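Local coordinates for cupin 2, conserved barrel domain protein (Novosphingobium aromaticivorans DSM 12444, PDB 3ES1) that is of unknown function but folds as a cupin-type beta barrel and pairs with a second copy of itself across an extended beta sheet, at residues A[9-14]-A[142-147]; A[15-20]-A[30-35]; A[92-97]-A[132-137]. All coordinates share one frame; numbering follows the deposited sequence. Where two conformers were deposited one is given.

Contact 1: A[9-14]-A[142-147]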
ATOM      1  N   SER A   9       3.979  -5.677 -19.941  1.00 19.45           N
ATOM      2  CA  SER A   9       3.940  -4.220 -20.159  1.00 19.35           C
ATOM      3  C   SER A   9       5.311  -3.722 -20.580  1.00 20.33           C
ATOM      4  O   SER A   9       5.488  -2.553 -20.911  1.00 19.86           O
ATOM      5  CB  SER A   9       3.607  -3.509 -18.856  1.00 19.84           C
ATOM      6  OG  SER A   9       4.541  -3.941 -17.872  1.00 18.91           O
ATOM      7  N   GLY A  10       6.278  -4.625 -20.542  1.00 20.84           N
ATOM      8  CA  GLY A  10       7.690  -4.272 -20.817  1.00 20.69           C
ATOM      9  C   GLY A  10       8.488  -3.779 -19.633  1.00 20.81           C
ATOM     10  O   GLY A  10       9.703  -3.477 -19.752  1.00 22.09           O
ATOM     11  N   LEU A  11       7.805  -3.717 -18.503  1.00 19.44           N
ATOM     12  CA  LEU A  11       8.420  -3.343 -17.200  1.00 18.23           C
ATOM     13  C   LEU A  11       8.955  -4.561 -16.427  1.00 18.20           C
ATOM     14  O   LEU A  11       8.560  -5.696 -16.686  1.00 18.34           O
ATOM     15  CB  LEU A  11       7.403  -2.600 -16.346  1.00 17.49           C
ATOM     16  CG  LEU A  11       6.893  -1.266 -16.871  1.00 16.87           C
ATOM     17  CD1 LEU A  11       5.831  -0.679 -15.944  1.00 15.28           C
ATOM     18  CD2 LEU A  11       8.068  -0.310 -16.992  1.00 16.63           C
ATOM     19  N   PRO A  12       9.911  -4.340 -15.519  1.00 18.74           N
ATOM     20  CA  PRO A  12      10.521  -5.447 -14.757  1.00 18.06           C
ATOM     21  C   PRO A  12       9.528  -6.272 -13.968  1.00 17.72           C
ATOM     22  O   PRO A  12       8.471  -5.764 -13.603  1.00 19.10           O
ATOM     23  CB  PRO A  12      11.451  -4.716 -13.777  1.00 18.48           C
ATOM     24  CG  PRO A  12      11.817  -3.471 -14.455  1.00 20.36           C
ATOM     25  CD  PRO A  12      10.520  -3.041 -15.150  1.00 18.78           C
ATOM     26  N   PRO A  13       9.832  -7.561 -13.752  1.00 18.11           N
ATOM     27  CA  PRO A  13       8.977  -8.351 -12.859  1.00 18.02           C
ATOM     28  C   PRO A  13       9.111  -7.839 -11.452  1.00 18.26           C
ATOM     29  O   PRO A  13      10.013  -7.074 -11.121  1.00 19.60           O
ATOM     30  CB  PRO A  13       9.528  -9.776 -12.967  1.00 17.05           C
ATOM     31  CG  PRO A  13      10.956  -9.624 -13.446  1.00 19.19           C
ATOM     32  CD  PRO A  13      10.989  -8.323 -14.257  1.00 16.96           C
ATOM     33  N   VAL A  14       8.208  -8.302 -10.614  1.00 18.34           N
ATOM     34  CA  VAL A  14       8.095  -7.819  -9.237  1.00 18.33           C
ATOM     35  C   VAL A  14       8.579  -8.861  -8.206  1.00 17.67           C
ATOM     36  O   VAL A  14       8.122  -9.973  -8.178  1.00 17.89           O
ATOM     37  CB  VAL A  14       6.617  -7.456  -8.951  1.00 18.73           C
ATOM     38  CG1 VAL A  14       6.418  -6.981  -7.478  1.00 18.41           C
ATOM     39  CG2 VAL A  14       6.080  -6.434  -9.997  1.00 17.05           C
ATOM     40  N   ASP A 142       3.154   7.931 -23.493  1.00 21.16           N
ATOM     41  CA  ASP A 142       3.744   6.944 -24.448  1.00 22.22           C
ATOM     42  C   ASP A 142       4.542   5.850 -23.773  1.00 21.61           C
ATOM     43  O   ASP A 142       5.140   5.004 -24.413  1.00 20.16           O
ATOM     44  CB  ASP A 142       4.618   7.671 -25.465  1.00 23.32           C
ATOM     45  CG  ASP A 142       3.763   8.577 -26.380  1.00 28.54           C
ATOM     46  OD1 ASP A 142       2.600   8.168 -26.665  1.00 31.50           O
ATOM     47  OD2 ASP A 142       4.220   9.696 -26.754  1.00 35.77           O
ATOM     48  N   LYS A 143       4.472   5.812 -22.460  1.00 20.76           N
ATOM     49  CA  LYS A 143       5.159   4.793 -21.700  1.00 20.65           C
ATOM     50  C   LYS A 143       4.182   4.141 -20.728  1.00 20.30           C
ATOM     51  O   LYS A 143       3.237   4.808 -20.304  1.00 18.78           O
ATOM     52  CB  LYS A 143       6.277   5.424 -20.874  1.00 21.24           C
ATOM     53  CG  LYS A 143       7.392   6.109 -21.645  1.00 25.88           C
ATOM     54  CD  LYS A 143       8.392   6.802 -20.718  1.00 27.15           C
ATOM     55  N   PRO A 144       4.425   2.853 -20.331  1.00 19.92           N
ATOM     56  CA  PRO A 144       3.542   2.257 -19.324  1.00 20.34           C
ATOM     57  C   PRO A 144       3.664   2.974 -17.959  1.00 19.23           C
ATOM     58  O   PRO A 144       4.639   3.641 -17.673  1.00 19.63           O
ATOM     59  CB  PRO A 144       4.019   0.778 -19.233  1.00 20.84           C
ATOM     60  CG  PRO A 144       5.478   0.809 -19.737  1.00 21.12           C
ATOM     61  CD  PRO A 144       5.438   1.895 -20.814  1.00 21.06           C
ATOM     62  N   CYS A 145       2.601   2.877 -17.193  1.00 19.43           N
ATOM     63  CA  CYS A 145       2.556   3.379 -15.837  1.00 18.43           C
ATOM     64  C   CYS A 145       2.219   2.247 -14.869  1.00 18.63           C
ATOM     65  O   CYS A 145       1.197   1.561 -15.027  1.00 18.63           O
ATOM     66  CB  CYS A 145       1.460   4.451 -15.729  1.00 18.56           C
ATOM     67  SG  CYS A 145       1.274   5.098 -14.064  1.00 17.49           S
ATOM     68  N   ARG A 146       3.088   2.048 -13.899  1.00 17.78           N
ATOM     69  CA  ARG A 146       2.907   1.019 -12.865  1.00 17.12           C
ATOM     70  C   ARG A 146       2.403   1.638 -11.581  1.00 17.20           C
ATOM     71  O   ARG A 146       2.979   2.578 -11.050  1.00 16.55           O
ATOM     72  CB  ARG A 146       4.199   0.261 -12.587  1.00 15.83           C
ATOM     73  CG  ARG A 146       4.052  -0.754 -11.450  1.00 15.96           C
ATOM     74  CD  ARG A 146       5.220  -1.732 -11.374  1.00 17.85           C
ATOM     75  NE  ARG A 146       5.142  -2.671 -12.484  1.00 16.95           N
ATOM     76  CZ  ARG A 146       6.064  -3.585 -12.794  1.00 15.63           C
ATOM     77  NH1 ARG A 146       7.187  -3.742 -12.084  1.00 16.27           N
ATOM     78  NH2 ARG A 146       5.854  -4.346 -13.846  1.00 13.55           N
ATOM     79  N   ILE A 147       1.309   1.071 -11.087  1.00 17.41           N
ATOM     80  CA  ILE A 147       0.712   1.507  -9.833  1.00 17.48           C
ATOM     81  C   ILE A 147       0.503   0.312  -8.902  1.00 18.21           C
ATOM     82  O   ILE A 147       0.049  -0.734  -9.307  1.00 15.46           O
ATOM     83  CB  ILE A 147      -0.675   2.249 -10.048  1.00 18.05           C
ATOM     84  CG1 ILE A 147      -0.558   3.381 -11.082  1.00 19.00           C
ATOM     85  CG2 ILE A 147      -1.186   2.827  -8.708  1.00 17.98           C
ATOM     86  CD1 ILE A 147      -1.908   3.966 -11.579  1.00 19.37           C
TER
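Arg146, Leu11 and Pro144 carry most of this contact, in which the loop leading to the first strand is laid over the start of strand 145-153. The guanidinium of Arg146 grips the carbonyl of Pro12 end-on: NH1 lies 2.8 Å from Pro12 O and NH2 lies 3.0 Å from the same oxygen. Pro12 O sits almost in the guanidinium plane, and the two N-H...O angles, 150° and 142°, are bent as expected when a single acceptor is shared by two prongs. CG of Arg146 is anti to its backbone N (chi1 176°), which starts the side chain out toward the 9-14 loop. The flat group is held between two aliphatic side chains. Over one face comes Leu11, whose CB is 3.4 Å from Arg146 NH2; over the opposite face comes Val14, with CG2 3.6 Å from Arg146 NH1. Leu11 also reaches back along the arginine stem, its CD1 3.8 Å from Arg146 CB, as the two side chains run past one another, pointing opposite ways. The branch point of Leu11 rests on the proline ring, CG to Pro144 CG at 3.8 Å, and Ser9 O meets the same ring atom at 3.6 Å. Asp85 of strand 79-86 completes the polar network: one carboxylate oxygen forms a salt bridge with Arg146 NE, and the other is hydrogen-bonded to Ser9 OG. The chemistry thus pairs a largely buried cation with a carboxylate on one nitrogen and a backbone carbonyl on the other two, while apolar groups on both faces limit its tilt; Asp85 probably offsets the charge buried under the loop and helps to fix the loop against the sheet.

Contact 2: A[15-20]-A[30-35]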
ATOM      1  N   GLN A  15       9.531  -8.455  -7.382  1.00 17.67           N
ATOM      2  CA  GLN A  15       9.981  -9.238  -6.220  1.00 17.30           C
ATOM      3  C   GLN A  15       8.984  -9.111  -5.091  1.00 17.67           C
ATOM      4  O   GLN A  15       8.599  -7.999  -4.698  1.00 18.42           O
ATOM      5  CB  GLN A  15      11.372  -8.729  -5.744  1.00 17.62           C
ATOM      6  CG  GLN A  15      11.951  -9.429  -4.503  1.00 19.67           C
ATOM      7  CD  GLN A  15      13.157  -8.709  -3.968  1.00 16.79           C
ATOM      8  OE1 GLN A  15      13.371  -7.507  -4.268  1.00 17.33           O
ATOM      9  NE2 GLN A  15      13.939  -9.404  -3.135  1.00 18.28           N
ATOM     10  N   ARG A  16       8.603 -10.268  -4.558  1.00 17.55           N
ATOM     11  CA  ARG A  16       7.740 -10.397  -3.388  1.00 18.31           C
ATOM     12  C   ARG A  16       8.472 -11.175  -2.288  1.00 17.26           C
ATOM     13  O   ARG A  16       8.986 -12.274  -2.519  1.00 16.76           O
ATOM     14  CB  ARG A  16       6.427 -11.106  -3.754  1.00 17.76           C
ATOM     15  CG  ARG A  16       5.430 -11.262  -2.560  1.00 19.91           C
ATOM     16  CD  ARG A  16       4.173 -12.020  -2.976  1.00 20.21           C
ATOM     17  NE  ARG A  16       4.390 -13.448  -2.991  1.00 21.03           N
ATOM     18  CZ  ARG A  16       3.456 -14.367  -2.817  1.00 21.84           C
ATOM     19  NH1 ARG A  16       2.197 -14.023  -2.614  1.00 19.61           N
ATOM     20  NH2 ARG A  16       3.805 -15.633  -2.832  1.00 23.87           N
ATOM     21  N   VAL A  17       8.529 -10.576  -1.117  1.00 17.40           N
ATOM     22  CA  VAL A  17       9.144 -11.202   0.047  1.00 17.51           C
ATOM     23  C   VAL A  17       8.117 -11.305   1.129  1.00 17.37           C
ATOM     24  O   VAL A  17       7.579 -10.295   1.574  1.00 19.79           O
ATOM     25  CB  VAL A  17      10.389 -10.409   0.566  1.00 18.82           C
ATOM     26  CG1 VAL A  17      10.886 -11.003   1.911  1.00 16.90           C
ATOM     27  CG2 VAL A  17      11.528 -10.344  -0.508  1.00 18.10           C
ATOM     28  N   VAL A  18       7.871 -12.513   1.595  1.00 17.46           N
ATOM     29  CA  VAL A  18       6.838 -12.760   2.636  1.00 16.86           C
ATOM     30  C   VAL A  18       7.437 -13.318   3.901  1.00 16.66           C
ATOM     31  O   VAL A  18       8.165 -14.301   3.865  1.00 17.01           O
ATOM     32  CB  VAL A  18       5.767 -13.752   2.157  1.00 17.35           C
ATOM     33  CG1 VAL A  18       4.655 -13.941   3.247  1.00 16.29           C
ATOM     34  CG2 VAL A  18       5.176 -13.313   0.804  1.00 15.84           C
ATOM     35  N   THR A  19       7.087 -12.706   5.039  1.00 16.50           N
ATOM     36  CA  THR A  19       7.604 -13.130   6.326  1.00 16.52           C
ATOM     37  C   THR A  19       6.591 -13.989   7.066  1.00 16.98           C
ATOM     38  O   THR A  19       5.452 -14.091   6.674  1.00 18.43           O
ATOM     39  CB  THR A  19       7.981 -11.934   7.255  1.00 15.40           C
ATOM     40  OG1 THR A  19       6.810 -11.338   7.858  1.00 16.24           O
ATOM     41  CG2 THR A  19       8.708 -10.876   6.519  1.00 14.11           C
ATOM     42  N   GLY A  20       7.078 -14.659   8.090  1.00 17.33           N
ATOM     43  CA  GLY A  20       6.222 -15.512   8.924  1.00 18.65           C
ATOM     44  C   GLY A  20       6.961 -15.958  10.167  1.00 19.01           C
ATOM     45  O   GLY A  20       8.080 -15.521  10.417  1.00 18.05           O
ATOM     46  N   LYS A  30       9.354 -16.553   4.726  1.00 20.37           N
ATOM     47  CA  LYS A  30       8.364 -17.582   4.384  1.00 21.68           C
ATOM     48  C   LYS A  30       8.471 -17.950   2.911  1.00 21.63           C
ATOM     49  O   LYS A  30       8.451 -19.116   2.558  1.00 21.30           O
ATOM     50  CB  LYS A  30       6.954 -17.102   4.733  1.00 22.68           C
ATOM     51  CG  LYS A  30       5.841 -18.144   4.527  1.00 27.74           C
ATOM     52  CD  LYS A  30       4.447 -17.667   4.936  1.00 31.10           C
ATOM     53  CE  LYS A  30       3.365 -18.537   4.273  1.00 33.21           C
ATOM     54  NZ  LYS A  30       2.857 -19.653   5.145  1.00 31.38           N
ATOM     55  N   SER A  31       8.609 -16.934   2.066  1.00 21.20           N
ATOM     56  CA  SER A  31       8.771 -17.117   0.640  1.00 21.34           C
ATOM     57  C   SER A  31       9.323 -15.874  -0.045  1.00 21.41           C
ATOM     58  O   SER A  31       9.209 -14.731   0.452  1.00 22.35           O
ATOM     59  CB  SER A  31       7.442 -17.489  -0.022  1.00 22.10           C
ATOM     60  OG  SER A  31       6.543 -16.402   0.019  1.00 23.05           O
ATOM     61  N   GLU A  32       9.931 -16.124  -1.186  1.00 20.70           N
ATOM     62  CA  GLU A  32      10.406 -15.052  -2.067  1.00 20.73           C
ATOM     63  C   GLU A  32      10.287 -15.463  -3.510  1.00 20.41           C
ATOM     64  O   GLU A  32      10.577 -16.607  -3.862  1.00 20.37           O
ATOM     65  CB  GLU A  32      11.847 -14.704  -1.745  1.00 20.55           C
ATOM     66  CG  GLU A  32      12.485 -13.619  -2.634  1.00 19.84           C
ATOM     67  CD  GLU A  32      13.931 -13.310  -2.261  1.00 20.69           C
ATOM     68  OE1 GLU A  32      14.558 -14.074  -1.494  1.00 23.47           O
ATOM     69  OE2 GLU A  32      14.481 -12.327  -2.804  1.00 20.58           O
ATOM     70  N   ASP A  33       9.839 -14.536  -4.335  1.00 19.37           N
ATOM     71  CA  ASP A  33       9.651 -14.813  -5.764  1.00 18.97           C
ATOM     72  C   ASP A  33       9.796 -13.549  -6.556  1.00 19.15           C
ATOM     73  O   ASP A  33       9.563 -12.482  -6.045  1.00 16.94           O
ATOM     74  CB  ASP A  33       8.278 -15.442  -6.081  1.00 19.25           C
ATOM     75  CG  ASP A  33       7.101 -14.560  -5.713  1.00 21.04           C
ATOM     76  OD1 ASP A  33       6.632 -14.652  -4.574  1.00 24.03           O
ATOM     77  OD2 ASP A  33       6.615 -13.790  -6.572  1.00 25.61           O
ATOM     78  N   VAL A  34      10.155 -13.708  -7.831  1.00 18.37           N
ATOM     79  CA  VAL A  34      10.193 -12.584  -8.768  1.00 18.58           C
ATOM     80  C   VAL A  34       9.307 -12.983  -9.939  1.00 19.46           C
ATOM     81  O   VAL A  34       9.619 -13.941 -10.646  1.00 19.13           O
ATOM     82  CB  VAL A  34      11.650 -12.295  -9.263  1.00 17.78           C
ATOM     83  CG1 VAL A  34      11.684 -11.246 -10.389  1.00 18.17           C
ATOM     84  CG2 VAL A  34      12.550 -11.890  -8.075  1.00 20.28           C
ATOM     85  N   THR A  35       8.214 -12.234 -10.122  1.00 19.84           N
ATOM     86  CA  THR A  35       7.103 -12.605 -11.008  1.00 19.39           C
ATOM     87  C   THR A  35       6.625 -11.433 -11.893  1.00 20.00           C
ATOM     88  O   THR A  35       6.445 -10.330 -11.408  1.00 18.55           O
ATOM     89  CB  THR A  35       5.891 -13.063 -10.157  1.00 19.86           C
ATOM     90  OG1 THR A  35       6.319 -14.116  -9.291  1.00 22.40           O
ATOM     91  CG2 THR A  35       4.782 -13.634 -11.019  1.00 19.53           C
TER
HETATM   92  O   HOH W   1       7.264 -14.475  -2.169  1.00 26.51           O
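The guanidinium of Arg16 has Val18 CG2 over one face, nearer its rim than its centre and 3.9 Å from the plane, and Asp33 OD1 at its edge. Arg16 NE and Asp33 OD1 form a salt bridge at 3.0 Å that uses the syn lone pair of the carboxylate oxygen, although the two planes are turned 65° apart. Arg16 NH1 also bonds Val50 O and forms a salt bridge with Asp65. Asp33 CG lies between its backbone N and carbonyl carbon (chi1 61°), which sets CG on the side of Arg16. A water donates to Arg16 O and accepts from Ser31 OG. Asp33 OD2 takes a hydrogen bond from Thr35 OG1 at 2.8 Å and a salt bridge from Arg67. An alanine in place of Asp33 would probably leave Arg16 NE without its carboxylate mate and Thr35 OG1 without its acceptor. On the sheet face of Gln15, Val17 and Glu32, Gln15 NE2 donates to Glu32 OE2 at 3.0 Å, from the anti side and 31° out of the carboxylate plane; Gln15 OE1 accepts from Arg123 N of the second subunit.

The backbones run antiparallel. Arg16 and Asp33 form a hydrogen-bonded pair, with Arg16 N 2.8 Å from Asp33 O. Farther along, Val18 O receives both Lys30 N, at 2.7 Å, and Ser31 N, at 3.2 Å, a classic beta bulge. This is the hairpin of strands 14-21 and 27-39. Strand 45-53 is next in the sheet, and its Trp51 packs on Arg16 and Val18. At the outer side, Arg16, Val17 and Val18 pair in a parallel ladder with a strand of the second subunit, whose Arg120 forms a salt bridge with Glu32, so the sheet runs on across the dimer interface.

Contact 3: A[92-97]-A[132-137]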
ATOM      1  N   SER A  92      -8.914   2.245 -18.079  1.00 21.95           N
ATOM      2  CA  SER A  92      -9.651   1.203 -17.347  1.00 22.19           C
ATOM      3  C   SER A  92     -11.151   1.508 -17.452  1.00 22.78           C
ATOM      4  O   SER A  92     -11.504   2.628 -17.777  1.00 21.76           O
ATOM      5  CB  SER A  92      -9.140   1.151 -15.877  1.00 22.67           C
ATOM      6  OG  SER A  92      -9.531   2.309 -15.171  1.00 20.08           O
ATOM      7  N   PRO A  93     -12.028   0.491 -17.244  1.00 23.56           N
ATOM      8  CA  PRO A  93     -13.431   0.738 -17.080  1.00 23.89           C
ATOM      9  C   PRO A  93     -13.719   1.549 -15.839  1.00 23.35           C
ATOM     10  O   PRO A  93     -13.057   1.437 -14.825  1.00 23.68           O
ATOM     11  CB  PRO A  93     -14.036  -0.679 -16.978  1.00 25.32           C
ATOM     12  CG  PRO A  93     -12.971  -1.604 -17.271  1.00 24.50           C
ATOM     13  CD  PRO A  93     -11.716  -0.914 -16.950  1.00 23.99           C
HETATM   14  N   MSE A  94     -14.692   2.427 -15.982  0.50 22.64           N
HETATM   15  CA  MSE A  94     -15.156   3.279 -14.911  0.50 22.41           C
HETATM   16  C   MSE A  94     -15.934   2.390 -13.955  0.50 22.45           C
HETATM   17  O   MSE A  94     -16.770   1.586 -14.383  0.50 20.81           O
HETATM   18  CB  MSE A  94     -16.032   4.388 -15.502  0.50 22.76           C
HETATM   19  CG  MSE A  94     -16.734   5.289 -14.515  0.50 22.62           C
HETATM   20 SE   MSE A  94     -15.623   6.719 -13.808  0.38 21.91          SE
HETATM   21  CE  MSE A  94     -14.934   7.457 -15.460  0.50 24.80           C
ATOM     22  N   HIS A  95     -15.615   2.502 -12.670  0.60 21.92           N
ATOM     23  CA  HIS A  95     -16.345   1.779 -11.629  0.60 22.75           C
ATOM     24  C   HIS A  95     -16.068   2.273 -10.224  0.60 22.22           C
ATOM     25  O   HIS A  95     -15.118   3.012  -9.965  0.60 21.50           O
ATOM     26  CB  HIS A  95     -16.109   0.257 -11.700  0.60 23.58           C
ATOM     27  CG  HIS A  95     -14.806  -0.204 -11.109  0.60 27.63           C
ATOM     28  ND1 HIS A  95     -13.611   0.446 -11.328  0.60 33.68           N
ATOM     29  CD2 HIS A  95     -14.507  -1.279 -10.337  0.60 30.79           C
ATOM     30  CE1 HIS A  95     -12.642  -0.186 -10.686  0.60 32.74           C
ATOM     31  NE2 HIS A  95     -13.159  -1.236 -10.079  0.60 32.70           N
ATOM     32  N   ARG A  96     -16.930   1.809  -9.339  1.00 21.22           N
ATOM     33  CA  ARG A  96     -16.875   2.132  -7.913  1.00 21.75           C
ATOM     34  C   ARG A  96     -16.832   0.847  -7.126  1.00 20.62           C
ATOM     35  O   ARG A  96     -17.472  -0.104  -7.491  1.00 19.97           O
ATOM     36  CB  ARG A  96     -18.141   2.888  -7.515  1.00 22.77           C
ATOM     37  CG  ARG A  96     -18.246   3.289  -6.086  1.00 21.65           C
ATOM     38  CD  ARG A  96     -19.648   3.741  -5.775  1.00 23.18           C
ATOM     39  NE  ARG A  96     -20.044   4.854  -6.606  1.00 25.80           N
ATOM     40  CZ  ARG A  96     -21.119   4.893  -7.379  1.00 27.33           C
ATOM     41  NH1 ARG A  96     -21.956   3.877  -7.448  1.00 26.56           N
ATOM     42  NH2 ARG A  96     -21.358   5.980  -8.097  1.00 29.29           N
ATOM     43  N   THR A  97     -16.062   0.825  -6.044  1.00 18.94           N
ATOM     44  CA  THR A  97     -15.974  -0.354  -5.163  1.00 18.66           C
ATOM     45  C   THR A  97     -16.227   0.053  -3.717  1.00 18.74           C
ATOM     46  O   THR A  97     -16.062   1.222  -3.329  1.00 17.49           O
ATOM     47  CB  THR A  97     -14.585  -1.107  -5.250  1.00 19.31           C
ATOM     48  OG1 THR A  97     -13.505  -0.224  -4.859  1.00 19.51           O
ATOM     49  CG2 THR A  97     -14.290  -1.648  -6.694  1.00 19.64           C
ATOM     50  N   GLY A 132     -13.857   5.357  -2.003  1.00 18.34           N
ATOM     51  CA  GLY A 132     -15.062   4.601  -2.466  1.00 18.87           C
ATOM     52  C   GLY A 132     -15.764   5.300  -3.610  1.00 18.59           C
ATOM     53  O   GLY A 132     -16.963   5.182  -3.851  1.00 18.20           O
ATOM     54  N   THR A 133     -14.955   6.035  -4.336  1.00 19.79           N
ATOM     55  CA  THR A 133     -15.414   6.832  -5.482  1.00 19.48           C
ATOM     56  C   THR A 133     -15.395   6.153  -6.841  1.00 20.36           C
ATOM     57  O   THR A 133     -14.441   5.441  -7.223  1.00 20.61           O
ATOM     58  CB  THR A 133     -14.583   8.115  -5.548  1.00 19.33           C
ATOM     59  OG1 THR A 133     -13.221   7.813  -5.267  1.00 20.59           O
ATOM     60  CG2 THR A 133     -15.075   9.154  -4.474  1.00 17.90           C
ATOM     61  N   ASN A 134     -16.452   6.433  -7.590  1.00 19.31           N
ATOM     62  CA  ASN A 134     -16.474   6.152  -9.034  1.00 19.79           C
ATOM     63  C   ASN A 134     -15.264   6.788  -9.730  1.00 19.81           C
ATOM     64  O   ASN A 134     -14.961   7.975  -9.534  1.00 18.83           O
ATOM     65  CB  ASN A 134     -17.788   6.646  -9.660  1.00 19.92           C
ATOM     66  CG  ASN A 134     -18.078   5.982 -10.959  1.00 23.31           C
ATOM     67  OD1 ASN A 134     -17.769   4.782 -11.161  1.00 22.47           O
ATOM     68  ND2 ASN A 134     -18.689   6.745 -11.878  1.00 25.09           N
ATOM     69  N   HIS A 135     -14.529   5.971 -10.463  1.00 18.30           N
ATOM     70  CA  HIS A 135     -13.295   6.422 -11.171  1.00 19.02           C
ATOM     71  C   HIS A 135     -12.850   5.516 -12.315  1.00 18.88           C
ATOM     72  O   HIS A 135     -13.209   4.331 -12.401  1.00 18.83           O
ATOM     73  CB  HIS A 135     -12.114   6.483 -10.180  1.00 19.42           C
ATOM     74  CG  HIS A 135     -11.711   5.126  -9.696  1.00 18.98           C
ATOM     75  ND1 HIS A 135     -12.449   4.444  -8.750  1.00 19.36           N
ATOM     76  CD2 HIS A 135     -10.779   4.252 -10.155  1.00 20.14           C
ATOM     77  CE1 HIS A 135     -11.909   3.249  -8.560  1.00 22.64           C
ATOM     78  NE2 HIS A 135     -10.917   3.097  -9.420  1.00 19.01           N
ATOM     79  N   LEU A 136     -11.976   6.069 -13.151  1.00 19.78           N
ATOM     80  CA  LEU A 136     -11.166   5.268 -14.091  1.00 18.52           C
ATOM     81  C   LEU A 136      -9.727   5.791 -14.087  1.00 18.03           C
ATOM     82  O   LEU A 136      -9.449   6.931 -13.680  1.00 16.52           O
ATOM     83  CB  LEU A 136     -11.773   5.304 -15.533  1.00 19.85           C
ATOM     84  CG  LEU A 136     -11.814   6.602 -16.361  1.00 19.94           C
ATOM     85  CD1 LEU A 136     -10.414   6.969 -16.958  1.00 16.92           C
ATOM     86  CD2 LEU A 136     -12.826   6.491 -17.468  1.00 19.93           C
ATOM     87  N   TRP A 137      -8.827   4.944 -14.532  1.00 16.40           N
ATOM     88  CA  TRP A 137      -7.416   5.297 -14.738  1.00 16.44           C
ATOM     89  C   TRP A 137      -7.099   5.329 -16.243  1.00 17.76           C
ATOM     90  O   TRP A 137      -7.442   4.405 -16.965  1.00 16.40           O
ATOM     91  CB  TRP A 137      -6.484   4.287 -14.061  1.00 16.85           C
ATOM     92  CG  TRP A 137      -6.742   4.086 -12.610  1.00 14.81           C
ATOM     93  CD1 TRP A 137      -7.496   3.105 -12.058  1.00 15.50           C
ATOM     94  CD2 TRP A 137      -6.334   4.934 -11.527  1.00 17.29           C
ATOM     95  NE1 TRP A 137      -7.568   3.244 -10.692  1.00 13.99           N
ATOM     96  CE2 TRP A 137      -6.876   4.366 -10.331  1.00 18.69           C
ATOM     97  CE3 TRP A 137      -5.584   6.110 -11.438  1.00 18.82           C
ATOM     98  CZ2 TRP A 137      -6.657   4.909  -9.084  1.00 19.00           C
ATOM     99  CZ3 TRP A 137      -5.364   6.642 -10.193  1.00 15.10           C
ATOM    100  CH2 TRP A 137      -5.900   6.044  -9.028  1.00 16.14           C
TER
HETATM  101  O   HOH W   2     -18.852   7.526  -6.580  1.00 16.53           O
HETATM  102  O   HOH W   3     -14.180   2.949  -5.846  1.00 14.36           O
HETATM  103  O   HOH W   4     -17.923   2.949  -2.524  1.00 23.16           O
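Ser92 OG accepts the backbone N-H of Trp137 at 2.8 Å, in a nearly straight bond of 176°, while Ser92 N donates to Trp137 O. The hydroxyl sits between the backbone N and carbonyl carbon of Ser92 (chi1 69°), a position that lets the side chain replace a main-chain acceptor. Farther along, His95 and His135 form a single antiparallel hydrogen-bonded bridge, with His95 N 3.0 Å from His135 O. In one of the two conformers of His95 their side chains lie alongside each other and point the same way, His95 CE1 being 3.9 Å from His135 NE2, with the ring planes turned 49° apart. His135 ND1 donates to Thr133 O at 2.7 Å, nearly in the ring plane, which fixes the rotation of that imidazole. Asp115 accepts from Asn134 ND2. One water joins Arg96 NE to Asn134 N, while Arg96 NH1 bonds Pro165 O; another water bridges Thr97 O and Gly132 O. His95 and His135 fall in the two conserved cupin sequence motifs, where many relatives carry metal ligands, so the pair probably marks the equivalent of that metal pocket, although no metal is seen between them.

In the fold
From the N terminus, the 9-14 loop enters contact 1, which closes the longest loop of the three when the chain returns at 142-147. Strand 14-21 follows directly and turns back as a hairpin, so contact 2 closes a short loop nested inside contact 1. The two touch where Val14 N lies 2.8 Å from Thr35 O, a probable hydrogen bond, and both reach the same seven-stranded sheet. Contact 3 also nests inside contact 1, but follows contact 2 in series, joining the loop before strand 99-107 to the start of strand 136-138. Contacts 2 and 3 lie on opposite sides of the chain's centre, about 19 Å apart at their nearest atoms, yet both touch the second subunit.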